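Local coordinates for protein CT263 (Chlamydia trachomatis, PDB 4QAS) that probably hydrolyses the N-glycosidic bond of a futalosine-pathway nucleoside, as a nucleosidase of the MTAN type serving menaquinone synthesis, at residues A[9-14]-A[45-50]; A[85-90]-A[165-170]; A[97-102]-A[121-126]. The protein carries 1 engineered substitution. One frame throughout, in Å; residues are numbered along the deposited sequence.

Contact 1 of 3, residues A[9-14]-A[45-50]; sequences LLLIFA and LDVMVL
Strands 9-13 and 45-49 run side by side in parallel, the axes of these segments 4.7 Å apart, and show how a largely apolar sheet interior packs tightly in its buried middle and more openly at its C-terminal end. Five main-chain bonds alternate between the strands. The straightest joins Leu11 N to Asp46 O at 2.8 Å, with 178° at the hydrogen.

On the face carrying Leu9, Leu11, Phe13, Leu45 and Val47, one methyl does much of the packing. Leu45 has CG anti to its backbone N (chi1 -172°), which brings CD1 between two leucines: it lies alongside Leu9, 3.7 Å from Leu9 CD2, and 3.9 Å from Leu11 CD1, whose side chain crosses it obliquely. Farther on, Val47 CG1 reaches the edge of the Phe13 ring, 3.7 Å from Phe13 CD2. Helix 16-25 covers this face, touching Leu11 and Phe13.

On the other face Leu10 CD1 meets the extended Met48 chain at about a right angle, 3.9 Å from Met48 CG. Buried Asp46 has its carboxylate held by Tyr69 and Thr37. The C-terminal end is looser: Met48, Val49, Ala14 and Leu50 are partly exposed, though Leu50 N still bonds to Phe13 O at 2.9 Å. With strand 71-80 pairing along its other edge, strand 7-13 is an inner strand of the mixed sheet at the core of this nucleosidase-type alpha/beta fold.

Contact 2 of 3, residues A[85-90]-A[165-170]; sequences IPLLKT and SNYTTR. Engineered in segment 165-170: Asn166 (natural residue Asp).
A tyrosine-leucine contact, locked by one hydroxyl-to-carbonyl hydrogen bond, joins the loop between strands 71-80 and 90-99 to the C-terminal end of strand 158-167. Tyr167 supplies the flat surface. Its CG stands anti to the carbonyl carbon (chi1 -67°), and the ring reaches back to the loop, where Tyr167 OH donates to Ile85 O at 2.7 Å. The bond lies in the carbonyl plane on a lone pair, with the acceptor near the plane of the ring, so the phenol is gripped at its edge.

Leu87 approaches over one ring face. Its CD2 stands 3.7 Å from the centroid of the Tyr167 ring, 16° off the normal, a CH-pi contact, while Leu87 CG comes within 3.5 Å of Tyr167 CE2. Edge and face together restrict how the ring can turn.

The engineered Asn166 points away from the loop. Asn166 OD1 accepts from Ser165 OG at 2.8 Å, and Asn166 ND2 donates to Tyr167 O at 2.9 Å from above that carbonyl's plane. Buried Asn166 N has no polar partner.

Around this pairing, Phe175 of helix 173-178 touches Leu87, Gln173 and Leu176 touch Asn166, and Leu183 of helix 180-197 packs against Ser165, which also hydrogen-bonds through its backbone to Ala78 of strand 71-80.

Contact 3 of 3, residues A[97-102]-A[121-126]; sequences KELTPT and QLTSVR
The axes of the parallel strand segments 97-99 and 121-124 come within 4.6 Å at 33°, joined by Lys97 N to Leu122 O, Ser124 N to Lys97 O (2.7 Å) and a longer Leu99 N to Ser124 O bond. Beyond this ladder the chains separate, and side chains and water take over.

Lys97 bends at chi3 (-61°) and crosses Thr123 obliquely, putting Lys97 CE 3.3 Å from Thr123 OG1. On the other face Glu98, with CG anti to its N and a bend at chi2, folds its carboxylate over the neighbouring strand, Glu98 OE1 3.5 Å from Ser124 CB; Ser124 OG is itself held by Asp141. Leu99 CB packs 4.0 Å from Val125 CG1.

Water bridges the divergence. One molecule accepts from Arg126 NE at 2.9 Å, donates to Glu98 OE2 and bonds Thr100 OG1, sitting in the guanidinium plane. Through it the opposite charges of Glu98 and Arg126 are bridged without direct contact. A second donates to Leu99 O at 2.7 Å and accepts from Arg126 N. Strand 90-99 thus pairs in parallel with strand 119-124 and antiparallel with strand 106-110, in a mixed beta-sheet where two parallel strands part at their C-terminal ends and water continues the pairing.

From the N terminus, the first strand leads through helix 16-25 and a pair of antiparallel strands before contact 1 closes a loop of 30 residues, joining strands 7-13 and 43-49. Contact 2 opens later, in the loop between strands 71-80 and 90-99, and closes 74 residues on, tying that loop to the end of strand 158-167. Contact 3 is nested within it, enclosing just 18 residues that include strand 106-110, and joins strands 90-99 and 119-124. All three reach the same mixed sheet. Contact 1 lies across the chain's centre from the other two. Neighbouring strands 90-99 and 158-167 link contacts 2 and 3, whose nearest atoms are about 6 Å apart.

Contact 1 of 3, residues A[9-14]-A[45-50]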
ATOM      1  N   LEU A   9       8.025 -11.177   9.209  1.00 17.71           N
ATOM      2  CA  LEU A   9       6.617 -11.332   8.898  1.00 15.52           C
ATOM      3  C   LEU A   9       6.505 -12.148   7.625  1.00 17.45           C
ATOM      4  O   LEU A   9       7.097 -11.779   6.602  1.00 18.82           O
ATOM      5  CB  LEU A   9       6.002  -9.950   8.717  1.00 19.51           C
ATOM      6  CG  LEU A   9       4.528  -9.899   8.343  1.00 19.62           C
ATOM      7  CD1 LEU A   9       3.640 -10.772   9.214  1.00 18.86           C
ATOM      8  CD2 LEU A   9       4.045  -8.446   8.396  1.00 20.61           C
ATOM      9  N   LEU A  10       5.772 -13.260   7.698  1.00 16.32           N
ATOM     10  CA  LEU A  10       5.507 -14.117   6.545  1.00 17.08           C
ATOM     11  C   LEU A  10       4.072 -13.868   6.098  1.00 15.16           C
ATOM     12  O   LEU A  10       3.133 -14.046   6.891  1.00 16.13           O
ATOM     13  CB  LEU A  10       5.681 -15.584   6.913  1.00 17.93           C
ATOM     14  CG  LEU A  10       5.369 -16.589   5.797  1.00 18.67           C
ATOM     15  CD1 LEU A  10       6.295 -16.378   4.591  1.00 19.27           C
ATOM     16  CD2 LEU A  10       5.476 -17.995   6.314  1.00 20.08           C
ATOM     17  N   LEU A  11       3.899 -13.494   4.842  1.00 14.10           N
ATOM     18  CA  LEU A  11       2.587 -13.417   4.215  1.00 13.42           C
ATOM     19  C   LEU A  11       2.377 -14.640   3.345  1.00 14.84           C
ATOM     20  O   LEU A  11       3.253 -15.001   2.543  1.00 16.31           O
ATOM     21  CB  LEU A  11       2.501 -12.193   3.317  1.00 14.63           C
ATOM     22  CG  LEU A  11       2.846 -10.868   3.980  1.00 16.66           C
ATOM     23  CD1 LEU A  11       2.670  -9.707   2.984  1.00 17.91           C
ATOM     24  CD2 LEU A  11       2.061 -10.560   5.230  1.00 17.12           C
ATOM     25  N   ILE A  12       1.225 -15.287   3.510  1.00 13.66           N
ATOM     26  CA  ILE A  12       0.888 -16.510   2.796  1.00 14.35           C
ATOM     27  C   ILE A  12      -0.381 -16.247   2.015  1.00 14.06           C
ATOM     28  O   ILE A  12      -1.425 -15.902   2.593  1.00 14.55           O
ATOM     29  CB  ILE A  12       0.709 -17.707   3.735  1.00 16.11           C
ATOM     30  CG1 ILE A  12       1.967 -17.922   4.570  1.00 18.43           C
ATOM     31  CG2 ILE A  12       0.415 -18.946   2.929  1.00 17.49           C
ATOM     32  CD1 ILE A  12       1.773 -18.854   5.714  1.00 21.90           C
ATOM     33  N   PHE A  13      -0.300 -16.432   0.708  1.00 14.07           N
ATOM     34  CA  PHE A  13      -1.436 -16.351  -0.194  1.00 13.56           C
ATOM     35  C   PHE A  13      -1.657 -17.714  -0.827  1.00 15.39           C
ATOM     36  O   PHE A  13      -0.727 -18.483  -1.026  1.00 16.50           O
ATOM     37  CB  PHE A  13      -1.156 -15.349  -1.309  1.00 13.72           C
ATOM     38  CG  PHE A  13      -0.992 -13.939  -0.832  1.00 13.16           C
ATOM     39  CD1 PHE A  13      -2.095 -13.111  -0.686  1.00 13.76           C
ATOM     40  CD2 PHE A  13       0.270 -13.424  -0.538  1.00 13.75           C
ATOM     41  CE1 PHE A  13      -1.948 -11.811  -0.261  1.00 14.03           C
ATOM     42  CE2 PHE A  13       0.409 -12.129  -0.099  1.00 15.05           C
ATOM     43  CZ  PHE A  13      -0.687 -11.336   0.034  1.00 14.42           C
ATOM     44  N   ALA A  14      -2.914 -18.018  -1.137  1.00 14.63           N
ATOM     45  CA  ALA A  14      -3.238 -19.301  -1.737  1.00 15.88           C
ATOM     46  C   ALA A  14      -2.829 -19.375  -3.195  1.00 17.62           C
ATOM     47  O   ALA A  14      -2.453 -20.443  -3.669  1.00 18.92           O
ATOM     48  CB  ALA A  14      -4.743 -19.604  -1.612  1.00 17.56           C
ATOM     49  N   LEU A  45       9.977  -8.901   5.361  1.00 19.03           N
ATOM     50  CA  LEU A  45       8.678  -9.245   4.824  1.00 17.06           C
ATOM     51  C   LEU A  45       8.874 -10.278   3.721  1.00 20.00           C
ATOM     52  O   LEU A  45       9.433  -9.955   2.667  1.00 19.10           O
ATOM     53  CB  LEU A  45       8.014  -7.976   4.285  1.00 19.57           C
ATOM     54  CG  LEU A  45       6.579  -8.103   3.864  1.00 19.52           C
ATOM     55  CD1 LEU A  45       5.696  -8.493   5.049  1.00 21.94           C
ATOM     56  CD2 LEU A  45       6.161  -6.760   3.257  1.00 21.07           C
ATOM     57  N   ASP A  46       8.407 -11.509   3.949  1.00 17.51           N
ATOM     58  CA  ASP A  46       8.520 -12.573   2.966  1.00 17.26           C
ATOM     59  C   ASP A  46       7.119 -12.939   2.510  1.00 16.30           C
ATOM     60  O   ASP A  46       6.148 -12.796   3.261  1.00 18.00           O
ATOM     61  CB  ASP A  46       9.221 -13.800   3.556  1.00 19.21           C
ATOM     62  CG  ASP A  46      10.715 -13.586   3.796  1.00 20.05           C
ATOM     63  OD1 ASP A  46      11.266 -12.579   3.290  1.00 22.68           O
ATOM     64  OD2 ASP A  46      11.294 -14.439   4.489  1.00 21.51           O
ATOM     65  N   VAL A  47       7.019 -13.435   1.277  1.00 17.07           N
ATOM     66  CA  VAL A  47       5.732 -13.837   0.716  1.00 14.84           C
ATOM     67  C   VAL A  47       5.863 -15.217   0.118  1.00 16.95           C
ATOM     68  O   VAL A  47       6.753 -15.457  -0.702  1.00 19.32           O
ATOM     69  CB  VAL A  47       5.254 -12.847  -0.361  1.00 16.27           C
ATOM     70  CG1 VAL A  47       3.927 -13.310  -0.941  1.00 17.13           C
ATOM     71  CG2 VAL A  47       5.092 -11.489   0.230  1.00 19.35           C
ATOM     72  N   MET A  48       4.950 -16.110   0.494  1.00 16.86           N
ATOM     73  CA  MET A  48       4.803 -17.414  -0.136  1.00 17.32           C
ATOM     74  C   MET A  48       3.427 -17.546  -0.761  1.00 15.49           C
ATOM     75  O   MET A  48       2.430 -17.113  -0.193  1.00 17.15           O
ATOM     76  CB  MET A  48       5.005 -18.492   0.889  1.00 19.92           C
ATOM     77  CG  MET A  48       6.443 -18.522   1.306  1.00 24.41           C
ATOM     78  SD  MET A  48       6.822 -19.738   2.558  1.00 27.90           S
ATOM     79  CE  MET A  48       8.553 -19.384   2.862  1.00 61.33           C
ATOM     80  N   VAL A  49       3.393 -18.155  -1.932  1.00 16.85           N
ATOM     81  CA  VAL A  49       2.164 -18.410  -2.677  1.00 17.44           C
ATOM     82  C   VAL A  49       2.027 -19.929  -2.783  1.00 17.56           C
ATOM     83  O   VAL A  49       2.908 -20.600  -3.338  1.00 20.77           O
ATOM     84  CB  VAL A  49       2.226 -17.762  -4.065  1.00 18.20           C
ATOM     85  CG1 VAL A  49       0.923 -18.028  -4.824  1.00 22.26           C
ATOM     86  CG2 VAL A  49       2.468 -16.271  -3.947  1.00 19.03           C
ATOM     87  N   LEU A  50       0.936 -20.482  -2.243  1.00 19.07           N
ATOM     88  CA  LEU A  50       0.855 -21.934  -2.071  1.00 18.80           C
ATOM     89  C   LEU A  50       0.702 -22.669  -3.393  1.00 22.44           C
ATOM     90  O   LEU A  50       1.339 -23.695  -3.610  1.00 21.97           O
ATOM     91  CB  LEU A  50      -0.292 -22.316  -1.131  1.00 22.87           C
ATOM     92  CG  LEU A  50      -0.151 -21.777   0.290  1.00 19.93           C
ATOM     93  CD1 LEU A  50      -1.330 -22.213   1.126  1.00 26.37           C
ATOM     94  CD2 LEU A  50       1.151 -22.255   0.938  1.00 25.76           C
TER

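Contact 2 of 3, residues A[85-90]-A[165-170]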
ATOM      1  N   ILE A  85     -23.364 -10.802   4.480  1.00 17.11           N
ATOM      2  CA  ILE A  85     -21.973 -10.401   4.267  1.00 16.58           C
ATOM      3  C   ILE A  85     -21.903  -9.687   2.920  1.00 15.06           C
ATOM      4  O   ILE A  85     -22.122 -10.336   1.886  1.00 16.68           O
ATOM      5  CB  ILE A  85     -21.066 -11.639   4.262  1.00 16.39           C
ATOM      6  CG1 ILE A  85     -21.085 -12.303   5.639  1.00 18.24           C
ATOM      7  CG2 ILE A  85     -19.637 -11.286   3.854  1.00 16.59           C
ATOM      8  CD1 ILE A  85     -20.462 -13.689   5.683  1.00 20.27           C
ATOM      9  N   PRO A  86     -21.614  -8.392   2.876  1.00 15.39           N
ATOM     10  CA  PRO A  86     -21.451  -7.734   1.584  1.00 16.31           C
ATOM     11  C   PRO A  86     -20.167  -8.217   0.927  1.00 16.08           C
ATOM     12  O   PRO A  86     -19.247  -8.676   1.607  1.00 15.19           O
ATOM     13  CB  PRO A  86     -21.352  -6.248   1.948  1.00 18.77           C
ATOM     14  CG  PRO A  86     -20.728  -6.267   3.290  1.00 22.09           C
ATOM     15  CD  PRO A  86     -21.268  -7.493   3.994  1.00 18.12           C
ATOM     16  N   LEU A  87     -20.105  -8.139  -0.398  1.00 14.76           N
ATOM     17  CA  LEU A  87     -18.881  -8.453  -1.126  1.00 14.22           C
ATOM     18  C   LEU A  87     -17.870  -7.303  -1.075  1.00 13.76           C
ATOM     19  O   LEU A  87     -18.200  -6.151  -0.770  1.00 15.87           O
ATOM     20  CB  LEU A  87     -19.189  -8.810  -2.577  1.00 14.94           C
ATOM     21  CG  LEU A  87     -20.174  -9.967  -2.747  1.00 15.00           C
ATOM     22  CD1 LEU A  87     -20.201 -10.385  -4.188  1.00 17.36           C
ATOM     23  CD2 LEU A  87     -19.795 -11.148  -1.870  1.00 14.78           C
ATOM     24  N   LEU A  88     -16.607  -7.638  -1.373  1.00 13.77           N
ATOM     25  CA  LEU A  88     -15.513  -6.659  -1.409  1.00 13.24           C
ATOM     26  C   LEU A  88     -15.248  -6.053  -0.043  1.00 15.82           C
ATOM     27  O   LEU A  88     -14.762  -4.921   0.062  1.00 19.83           O
ATOM     28  CB  LEU A  88     -15.725  -5.572  -2.464  1.00 15.69           C
ATOM     29  CG  LEU A  88     -15.491  -6.110  -3.867  1.00 20.77           C
ATOM     30  CD1 LEU A  88     -16.119  -5.192  -4.890  1.00 26.89           C
ATOM     31  CD2 LEU A  88     -14.010  -6.245  -4.138  1.00 28.83           C
ATOM     32  N   LYS A  89     -15.544  -6.789   1.018  1.00 14.02           N
ATOM     33  CA  LYS A  89     -15.327  -6.336   2.386  1.00 14.71           C
ATOM     34  C   LYS A  89     -14.251  -7.197   3.037  1.00 12.93           C
ATOM     35  O   LYS A  89     -14.270  -8.426   2.926  1.00 12.86           O
ATOM     36  CB  LYS A  89     -16.612  -6.413   3.198  1.00 14.87           C
ATOM     37  CG  LYS A  89     -16.489  -5.884   4.602  1.00 15.86           C
ATOM     38  CD  LYS A  89     -17.822  -5.665   5.254  1.00 18.83           C
ATOM     39  CE  LYS A  89     -17.656  -5.262   6.686  1.00 20.28           C
ATOM     40  NZ  LYS A  89     -17.040  -3.924   6.826  1.00 28.93           N
ATOM     41  N   THR A  90     -13.324  -6.559   3.730  1.00 13.75           N
ATOM     42  CA  THR A  90     -12.195  -7.224   4.345  0.63 13.81           C
ATOM     43  C   THR A  90     -12.503  -7.506   5.805  1.00 14.43           C
ATOM     44  O   THR A  90     -12.919  -6.606   6.536  1.00 16.80           O
ATOM     45  CB  THR A  90     -10.978  -6.319   4.223  0.63 14.98           C
ATOM     46  OG1 THR A  90     -10.877  -5.884   2.859  0.63 14.41           O
ATOM     47  CG2 THR A  90      -9.740  -7.052   4.679  0.63 14.49           C
ATOM     48  N   SER A 165     -15.354 -12.461  -1.682  1.00 11.23           N
ATOM     49  CA  SER A 165     -15.061 -12.452  -3.098  1.00 12.81           C
ATOM     50  C   SER A 165     -16.232 -12.801  -3.991  1.00 13.22           C
ATOM     51  O   SER A 165     -16.163 -12.526  -5.187  1.00 14.66           O
ATOM     52  CB  SER A 165     -13.899 -13.400  -3.389  1.00 13.56           C
ATOM     53  OG  SER A 165     -14.164 -14.719  -2.971  1.00 14.43           O
ATOM     54  N   ASN A 166     -17.278 -13.411  -3.446  1.00 13.03           N
ATOM     55  CA  ASN A 166     -18.395 -13.928  -4.222  1.00 13.37           C
ATOM     56  C   ASN A 166     -19.348 -14.587  -3.254  1.00 13.92           C
ATOM     57  O   ASN A 166     -18.956 -14.967  -2.141  1.00 14.94           O
ATOM     58  CB  ASN A 166     -17.936 -14.965  -5.234  1.00 14.56           C
ATOM     59  CG  ASN A 166     -17.321 -16.203  -4.586  1.00 16.38           C
ATOM     60  OD1 ASN A 166     -16.154 -16.188  -4.178  1.00 16.48           O
ATOM     61  ND2 ASN A 166     -18.081 -17.288  -4.502  1.00 18.15           N
ATOM     62  N   TYR A 167     -20.613 -14.700  -3.661  1.00 14.13           N
ATOM     63  CA  TYR A 167     -21.560 -15.538  -2.956  1.00 14.81           C
ATOM     64  C   TYR A 167     -21.400 -16.979  -3.426  1.00 15.89           C
ATOM     65  O   TYR A 167     -21.014 -17.245  -4.569  1.00 16.26           O
ATOM     66  CB  TYR A 167     -23.009 -15.030  -3.126  1.00 15.72           C
ATOM     67  CG  TYR A 167     -23.156 -13.706  -2.434  1.00 15.67           C
ATOM     68  CD1 TYR A 167     -23.015 -13.631  -1.046  1.00 14.07           C
ATOM     69  CD2 TYR A 167     -23.361 -12.529  -3.138  1.00 14.49           C
ATOM     70  CE1 TYR A 167     -23.081 -12.434  -0.384  1.00 16.16           C
ATOM     71  CE2 TYR A 167     -23.417 -11.306  -2.480  1.00 16.56           C
ATOM     72  CZ  TYR A 167     -23.261 -11.270  -1.098  1.00 16.31           C
ATOM     73  OH  TYR A 167     -23.293 -10.039  -0.474  1.00 17.07           O
ATOM     74  N   THR A 168     -21.681 -17.910  -2.530  1.00 15.82           N
ATOM     75  CA  THR A 168     -21.335 -19.313  -2.736  1.00 17.42           C
ATOM     76  C   THR A 168     -22.417 -20.047  -3.534  1.00 18.80           C
ATOM     77  O   THR A 168     -22.988 -21.027  -3.080  1.00 21.29           O
ATOM     78  CB  THR A 168     -21.064 -19.976  -1.386  1.00 18.81           C
ATOM     79  OG1 THR A 168     -22.155 -19.721  -0.486  1.00 21.03           O
ATOM     80  CG2 THR A 168     -19.770 -19.456  -0.744  1.00 18.80           C
ATOM     81  N   THR A 169     -22.670 -19.564  -4.757  1.00 18.93           N
ATOM     82  CA  THR A 169     -23.632 -20.172  -5.674  1.00 19.96           C
ATOM     83  C   THR A 169     -22.993 -20.305  -7.051  1.00 24.73           C
ATOM     84  O   THR A 169     -21.930 -19.740  -7.323  1.00 23.36           O
ATOM     85  CB  THR A 169     -24.874 -19.290  -5.815  1.00 21.82           C
ATOM     86  OG1 THR A 169     -24.508 -18.084  -6.485  1.00 22.10           O
ATOM     87  CG2 THR A 169     -25.484 -18.958  -4.463  1.00 21.71           C
ATOM     88  N   ARG A 170     -23.661 -21.047  -7.941  1.00 26.16           N
ATOM     89  CA  ARG A 170     -23.175 -21.155  -9.314  1.00 30.81           C
ATOM     90  C   ARG A 170     -23.118 -19.784  -9.979  1.00 24.95           C
ATOM     91  O   ARG A 170     -22.073 -19.381 -10.514  1.00 29.47           O
ATOM     92  CB  ARG A 170     -24.067 -22.108 -10.117  1.00 33.47           C
TER

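Contact 3 of 3, residues A[97-102]-A[121-126]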
ATOM      1  N   LYS A  97     -12.486 -23.234  10.883  1.00 15.54           N
ATOM      2  CA  LYS A  97     -12.901 -24.630  10.983  1.00 17.84           C
ATOM      3  C   LYS A  97     -12.581 -25.304   9.664  1.00 21.99           C
ATOM      4  O   LYS A  97     -12.938 -24.777   8.608  1.00 20.49           O
ATOM      5  CB  LYS A  97     -14.428 -24.724  11.131  1.00 26.61           C
ATOM      6  CG  LYS A  97     -15.051 -24.243  12.423  1.00 47.18           C
ATOM      7  CD  LYS A  97     -16.553 -24.584  12.450  1.00 63.53           C
ATOM      8  CE  LYS A  97     -17.317 -23.919  11.303  1.00 83.58           C
ATOM      9  NZ  LYS A  97     -18.783 -24.190  11.322  1.00 94.94           N
ATOM     10  N   GLU A  98     -11.953 -26.477   9.702  1.00 21.09           N
ATOM     11  CA  GLU A  98     -11.936 -27.361   8.541  1.00 20.70           C
ATOM     12  C   GLU A  98     -13.171 -28.236   8.637  1.00 19.17           C
ATOM     13  O   GLU A  98     -13.463 -28.801   9.706  1.00 21.61           O
ATOM     14  CB  GLU A  98     -10.684 -28.231   8.513  1.00 24.05           C
ATOM     15  CG  GLU A  98     -10.575 -29.150   7.277  1.00 47.73           C
ATOM     16  CD  GLU A  98     -10.171 -28.412   5.995  1.00 35.48           C
ATOM     17  OE1 GLU A  98      -9.349 -27.479   6.073  1.00 27.81           O
ATOM     18  OE2 GLU A  98     -10.666 -28.763   4.901  1.00 27.63           O
ATOM     19  N   LEU A  99     -13.872 -28.385   7.535  1.00 20.35           N
ATOM     20  CA  LEU A  99     -15.047 -29.228   7.497  1.00 17.12           C
ATOM     21  C   LEU A  99     -14.865 -30.263   6.397  1.00 18.81           C
ATOM     22  O   LEU A  99     -14.508 -29.919   5.260  1.00 20.45           O
ATOM     23  CB  LEU A  99     -16.287 -28.385   7.223  1.00 21.82           C
ATOM     24  CG  LEU A  99     -17.591 -29.121   7.015  1.00 22.45           C
ATOM     25  CD1 LEU A  99     -18.024 -29.868   8.251  1.00 24.74           C
ATOM     26  CD2 LEU A  99     -18.685 -28.129   6.607  1.00 30.27           C
ATOM     27  N   THR A 100     -15.152 -31.535   6.733  1.00 18.62           N
ATOM     28  CA  THR A 100     -15.172 -32.666   5.808  1.00 17.25           C
ATOM     29  C   THR A 100     -16.627 -33.017   5.515  1.00 22.61           C
ATOM     30  O   THR A 100     -17.295 -33.643   6.351  1.00 20.97           O
ATOM     31  CB  THR A 100     -14.440 -33.872   6.413  1.00 19.76           C
ATOM     32  OG1 THR A 100     -13.076 -33.501   6.633  1.00 19.59           O
ATOM     33  CG2 THR A 100     -14.504 -35.076   5.479  1.00 19.86           C
ATOM     34  N   PRO A 101     -17.171 -32.663   4.344  1.00 21.06           N
ATOM     35  CA  PRO A 101     -18.616 -32.834   4.144  1.00 22.79           C
ATOM     36  C   PRO A 101     -19.077 -34.278   4.168  1.00 21.34           C
ATOM     37  O   PRO A 101     -20.221 -34.547   4.564  1.00 24.48           O
ATOM     38  CB  PRO A 101     -18.849 -32.174   2.780  1.00 23.88           C
ATOM     39  CG  PRO A 101     -17.762 -31.157   2.654  1.00 27.22           C
ATOM     40  CD  PRO A 101     -16.568 -31.821   3.297  1.00 22.57           C
ATOM     41  N   THR A 102     -18.256 -35.233   3.731  1.00 20.68           N
ATOM     42  CA  THR A 102     -18.729 -36.606   3.662  1.00 20.14           C
ATOM     43  C   THR A 102     -18.924 -37.249   5.028  1.00 24.42           C
ATOM     44  O   THR A 102     -19.625 -38.260   5.129  1.00 26.22           O
ATOM     45  CB  THR A 102     -17.794 -37.498   2.831  1.00 20.64           C
ATOM     46  OG1 THR A 102     -16.447 -37.399   3.320  1.00 22.05           O
ATOM     47  CG2 THR A 102     -17.837 -37.139   1.343  1.00 25.13           C
ATOM     48  N   GLN A 121     -16.013 -15.474  11.150  1.00 19.08           N
ATOM     49  CA  GLN A 121     -15.612 -16.874  11.240  1.00 16.85           C
ATOM     50  C   GLN A 121     -15.419 -17.437   9.847  1.00 15.59           C
ATOM     51  O   GLN A 121     -16.075 -17.009   8.888  1.00 17.66           O
ATOM     52  CB  GLN A 121     -16.676 -17.699  11.949  1.00 23.09           C
ATOM     53  CG  GLN A 121     -16.759 -17.389  13.447  1.00 41.47           C
ATOM     54  CD  GLN A 121     -17.817 -18.207  14.173  1.00 74.40           C
ATOM     55  OE1 GLN A 121     -18.883 -18.492  13.626  1.00 83.94           O
ATOM     56  NE2 GLN A 121     -17.523 -18.587  15.416  1.00 82.99           N
ATOM     57  N   LEU A 122     -14.461 -18.353   9.726  1.00 15.41           N
ATOM     58  CA  LEU A 122     -14.036 -18.910   8.447  1.00 13.06           C
ATOM     59  C   LEU A 122     -14.189 -20.422   8.511  1.00 14.55           C
ATOM     60  O   LEU A 122     -13.868 -21.041   9.524  1.00 15.51           O
ATOM     61  CB  LEU A 122     -12.585 -18.581   8.205  1.00 13.74           C
ATOM     62  CG  LEU A 122     -11.988 -19.062   6.886  1.00 14.28           C
ATOM     63  CD1 LEU A 122     -12.697 -18.430   5.672  1.00 14.38           C
ATOM     64  CD2 LEU A 122     -10.532 -18.761   6.878  1.00 14.52           C
ATOM     65  N   THR A 123     -14.703 -21.013   7.439  1.00 14.63           N
ATOM     66  CA  THR A 123     -14.685 -22.450   7.241  1.00 14.96           C
ATOM     67  C   THR A 123     -13.871 -22.737   6.001  1.00 14.57           C
ATOM     68  O   THR A 123     -14.056 -22.074   4.981  1.00 14.73           O
ATOM     69  CB  THR A 123     -16.087 -22.987   7.056  1.00 16.27           C
ATOM     70  OG1 THR A 123     -16.820 -22.757   8.251  1.00 20.81           O
ATOM     71  CG2 THR A 123     -16.083 -24.480   6.800  1.00 19.56           C
ATOM     72  N   SER A 124     -12.989 -23.727   6.094  1.00 15.35           N
ATOM     73  CA  SER A 124     -12.140 -24.154   4.988  1.00 15.69           C
ATOM     74  C   SER A 124     -12.642 -25.492   4.492  1.00 16.57           C
ATOM     75  O   SER A 124     -12.869 -26.404   5.289  1.00 18.71           O
ATOM     76  CB  SER A 124     -10.684 -24.327   5.424  1.00 15.66           C
ATOM     77  OG  SER A 124     -10.134 -23.105   5.883  1.00 16.45           O
ATOM     78  N   VAL A 125     -12.827 -25.596   3.183  1.00 18.33           N
ATOM     79  CA  VAL A 125     -13.224 -26.856   2.577  1.00 21.88           C
ATOM     80  C   VAL A 125     -12.418 -27.072   1.308  1.00 25.47           C
ATOM     81  O   VAL A 125     -12.046 -26.117   0.624  1.00 24.61           O
ATOM     82  CB  VAL A 125     -14.732 -26.889   2.278  1.00 27.31           C
ATOM     83  CG1 VAL A 125     -15.535 -26.948   3.580  1.00 28.46           C
ATOM     84  CG2 VAL A 125     -15.110 -25.716   1.447  1.00 25.26           C
ATOM     85  N   ARG A 126     -12.179 -28.341   0.989  1.00 25.39           N
ATOM     86  CA  ARG A 126     -11.302 -28.676  -0.126  1.00 33.93           C
ATOM     87  C   ARG A 126     -11.922 -28.256  -1.451  1.00 38.85           C
ATOM     88  O   ARG A 126     -11.253 -27.659  -2.300  1.00 44.47           O
ATOM     89  CB  ARG A 126     -10.984 -30.172  -0.088  1.00 42.98           C
ATOM     90  CG  ARG A 126     -10.308 -30.596   1.223  1.00 92.29           C
ATOM     91  CD  ARG A 126     -10.187 -32.106   1.390  1.00 90.47           C
ATOM     92  NE  ARG A 126     -11.391 -32.700   1.972  1.00 73.00           N
ATOM     93  CZ  ARG A 126     -12.318 -33.375   1.298  1.00 47.92           C
ATOM     94  NH1 ARG A 126     -12.209 -33.577  -0.011  1.00 50.43           N
ATOM     95  NH2 ARG A 126     -13.360 -33.867   1.946  1.00 43.36           N
TER
HETATM   96  O   HOH W   1     -11.625 -31.899   4.760  1.00 34.78           O
HETATM   97  O   HOH W   2     -13.503 -30.361   2.805  1.00 25.91           O
HETATM   98  O   HOH W   3     -15.599 -34.987   2.242  1.00 22.94           O